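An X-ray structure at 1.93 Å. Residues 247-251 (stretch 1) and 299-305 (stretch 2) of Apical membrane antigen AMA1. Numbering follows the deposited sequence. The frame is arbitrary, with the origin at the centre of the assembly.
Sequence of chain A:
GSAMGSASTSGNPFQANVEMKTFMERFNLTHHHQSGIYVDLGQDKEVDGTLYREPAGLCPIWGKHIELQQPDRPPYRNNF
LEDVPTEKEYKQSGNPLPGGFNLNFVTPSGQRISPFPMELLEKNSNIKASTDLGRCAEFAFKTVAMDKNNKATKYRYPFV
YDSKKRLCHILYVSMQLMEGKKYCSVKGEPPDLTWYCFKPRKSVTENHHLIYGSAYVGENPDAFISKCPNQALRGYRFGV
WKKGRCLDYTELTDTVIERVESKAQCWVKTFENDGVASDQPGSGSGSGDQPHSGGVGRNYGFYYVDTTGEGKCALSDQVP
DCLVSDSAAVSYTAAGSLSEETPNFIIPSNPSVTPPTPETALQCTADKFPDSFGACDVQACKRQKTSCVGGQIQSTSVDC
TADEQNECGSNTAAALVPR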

# COMPACT_ATOMS: atom_id res chain seq x y z
N LEU A 247 7.91 20.44 12.84
CA LEU A 247 7.80 21.12 11.55
C LEU A 247 7.00 20.24 10.59
O LEU A 247 7.44 19.14 10.22
CB LEU A 247 9.16 21.41 10.93
CG LEU A 247 10.25 22.12 11.75
CD1 LEU A 247 11.25 22.73 10.81
CD2 LEU A 247 9.67 23.17 12.62
N ASP A 248 5.84 20.71 10.17
CA ASP A 248 5.10 19.95 9.18
C ASP A 248 5.85 20.11 7.86
O ASP A 248 6.70 20.98 7.74
CB ASP A 248 3.65 20.37 9.05
CG ASP A 248 3.46 21.75 8.43
OD1 ASP A 248 3.67 21.92 7.20
OD2 ASP A 248 3.01 22.66 9.15
N TYR A 249 5.50 19.28 6.88
CA TYR A 249 6.29 19.20 5.67
C TYR A 249 6.40 20.53 4.91
O TYR A 249 7.38 20.73 4.19
CB TYR A 249 5.71 18.15 4.75
CG TYR A 249 5.80 16.71 5.21
CD1 TYR A 249 6.78 16.28 6.10
CD2 TYR A 249 4.92 15.77 4.69
CE1 TYR A 249 6.85 14.99 6.49
CE2 TYR A 249 5.00 14.46 5.06
CZ TYR A 249 5.94 14.07 5.95
OH TYR A 249 5.99 12.74 6.28
N THR A 250 5.43 21.42 5.04
CA THR A 250 5.48 22.65 4.25
C THR A 250 6.67 23.53 4.66
O THR A 250 7.00 24.47 3.95
CB THR A 250 4.19 23.48 4.35
OG1 THR A 250 4.00 23.92 5.71
CG2 THR A 250 3.00 22.69 3.86
N GLU A 251 7.30 23.21 5.78
CA GLU A 251 8.42 23.99 6.29
C GLU A 251 9.76 23.42 5.87
O GLU A 251 10.80 24.02 6.16
CB GLU A 251 8.38 24.06 7.82
CG GLU A 251 7.23 24.89 8.37
CD GLU A 251 7.49 25.37 9.80
OE1 GLU A 251 8.55 26.01 10.03
OE2 GLU A 251 6.65 25.11 10.68
N ASN A 299 6.86 8.79 0.14
CA ASN A 299 5.68 7.99 0.45
C ASN A 299 4.59 8.69 1.25
O ASN A 299 3.51 8.11 1.46
CB ASN A 299 6.08 6.77 1.27
CG ASN A 299 7.12 5.92 0.60
OD1 ASN A 299 7.19 5.86 -0.62
ND2 ASN A 299 7.89 5.21 1.40
N TYR A 300 4.86 9.92 1.67
CA TYR A 300 4.10 10.58 2.73
C TYR A 300 3.58 11.89 2.25
O TYR A 300 4.25 12.63 1.51
CB TYR A 300 4.99 10.79 3.97
CG TYR A 300 5.71 9.56 4.37
CD1 TYR A 300 5.05 8.56 5.06
CD2 TYR A 300 7.03 9.36 4.02
CE1 TYR A 300 5.65 7.42 5.40
CE2 TYR A 300 7.66 8.19 4.37
CZ TYR A 300 6.96 7.23 5.07
OH TYR A 300 7.55 6.06 5.43
N GLY A 301 2.35 12.22 2.63
CA GLY A 301 1.84 13.51 2.25
C GLY A 301 0.63 13.94 3.00
O GLY A 301 0.05 13.16 3.78
N PHE A 302 0.26 15.20 2.81
CA PHE A 302 -1.05 15.66 3.27
C PHE A 302 -1.68 16.72 2.43
O PHE A 302 -1.04 17.55 1.78
CB PHE A 302 -0.98 16.17 4.73
CG PHE A 302 0.05 17.26 4.99
CD1 PHE A 302 -0.25 18.61 4.78
CD2 PHE A 302 1.32 16.92 5.47
CE1 PHE A 302 0.71 19.60 5.07
CE2 PHE A 302 2.27 17.90 5.77
CZ PHE A 302 1.96 19.24 5.56
N TYR A 303 -3.00 16.63 2.44
CA TYR A 303 -3.85 17.66 1.92
C TYR A 303 -3.99 18.76 2.96
O TYR A 303 -4.09 18.48 4.16
CB TYR A 303 -5.19 17.07 1.57
CG TYR A 303 -6.16 18.10 1.15
CD1 TYR A 303 -6.94 18.75 2.10
CD2 TYR A 303 -6.31 18.44 -0.18
CE1 TYR A 303 -7.84 19.70 1.73
CE2 TYR A 303 -7.21 19.41 -0.56
CZ TYR A 303 -7.98 20.02 0.42
OH TYR A 303 -8.89 20.99 0.10
N TYR A 304 -3.98 20.01 2.52
CA TYR A 304 -4.24 21.15 3.39
C TYR A 304 -4.75 22.28 2.52
O TYR A 304 -4.77 22.17 1.31
CB TYR A 304 -2.99 21.57 4.17
CG TYR A 304 -1.88 22.17 3.32
CD1 TYR A 304 -1.11 21.38 2.48
CD2 TYR A 304 -1.62 23.52 3.36
CE1 TYR A 304 -0.10 21.92 1.71
CE2 TYR A 304 -0.62 24.09 2.59
CZ TYR A 304 0.14 23.29 1.77
OH TYR A 304 1.14 23.87 1.02
N VAL A 305 -5.18 23.36 3.17
CA VAL A 305 -5.73 24.51 2.48
C VAL A 305 -4.81 25.68 2.75
O VAL A 305 -4.51 26.01 3.90
CB VAL A 305 -7.15 24.82 2.93
CG1 VAL A 305 -7.67 26.07 2.23
CG2 VAL A 305 -8.05 23.63 2.61

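Residues 247–251 leave a β-strand and turn at once into a short 3-10 segment. Leu-247 and Asp-248 are still extended, whereas Tyr-249, Thr-250 and Glu-251 adopt the compact backbone angles of the 3-10 turn, which is closed by a hydrogen bond from Glu-251 N to Asp-248 O (3.0 Å). The second stretch is simpler: after Asn-299, the chain runs as a continuous strand from Tyr-300 to Val-305. The backbones approach most closely at Tyr-249 and Gly-301, whose CA atoms are 8.0 Å apart. That spacing is too wide for β-sheet pairing, and no hydrogen bond of any kind crosses between the stretches. The contact, which buries 285 Å² in total, is therefore made by side chains packing across the gap, mostly aromatic ones.

Tyr-249 and Phe-302 contribute most of the buried area. The CA-to-CB bond of Tyr-249 points toward the strand, and its m rotamer (chi1 −68°) carries the ring to the strand, with an edge toward Gly-301 N and its outer end at Tyr-300 CB, beside the ring of Phe-302. Phe-302 sets out sideways, but with chi1 at 55° (p) the end of its ring comes nearer to the turn. The two ring planes are near parallel, at 20°, yet slid apart, with centroids separated by 5.7 Å, so the rings barely overlap. They meet instead through Tyr-249 CD2 and Phe-302 CE2, 3.6 Å apart, an apolar contact at van der Waals distance.

Farther out along the tyrosine, CE2 of Tyr-249 lies 3.8 Å from CB of Tyr-300, and OH of Tyr-249 comes within 3.2 Å of the same CB. This hydroxyl is hydrogen-bonded elsewhere in the structure, so its polar end is satisfied although the residue is buried. Tyr-300 starts toward the turn, but the end of its side chain leads away, leaving the base of the side chain to make the contact. Gly-301 presents its backbone to the edge of the Tyr-249 ring, with N 4.2 Å from CE2; only a little of its surface, 8 Å², is covered.

At the CZ end of Phe-302, Asp-248 and Thr-250 act as a unit. OD1 of Asp-248 accepts hydrogen bonds from Thr-250 OG1 (2.5 Å) and Thr-250 N (2.8 Å), tying the aspartate side chain to the turn that follows it. The same OD1 sits 3.6 Å from CZ of Phe-302, near the plane of the ring, where the weakly positive hydrogens of an aromatic edge suit a carboxylate. OD2 of Asp-248 finds its hydrogen bond elsewhere in the structure.

Thr-250 serves both polar and apolar needs. While OG1 is engaged by the aspartate, CG2 reaches the strand, lying 4.0 Å from CZ of Phe-302 and 3.6 Å from CZ of Tyr-304. Its methyl thus bridges two buried aromatic residues, although Thr-250 itself is partly exposed. Tyr-303, between them in sequence, takes no part, nor does Val-305.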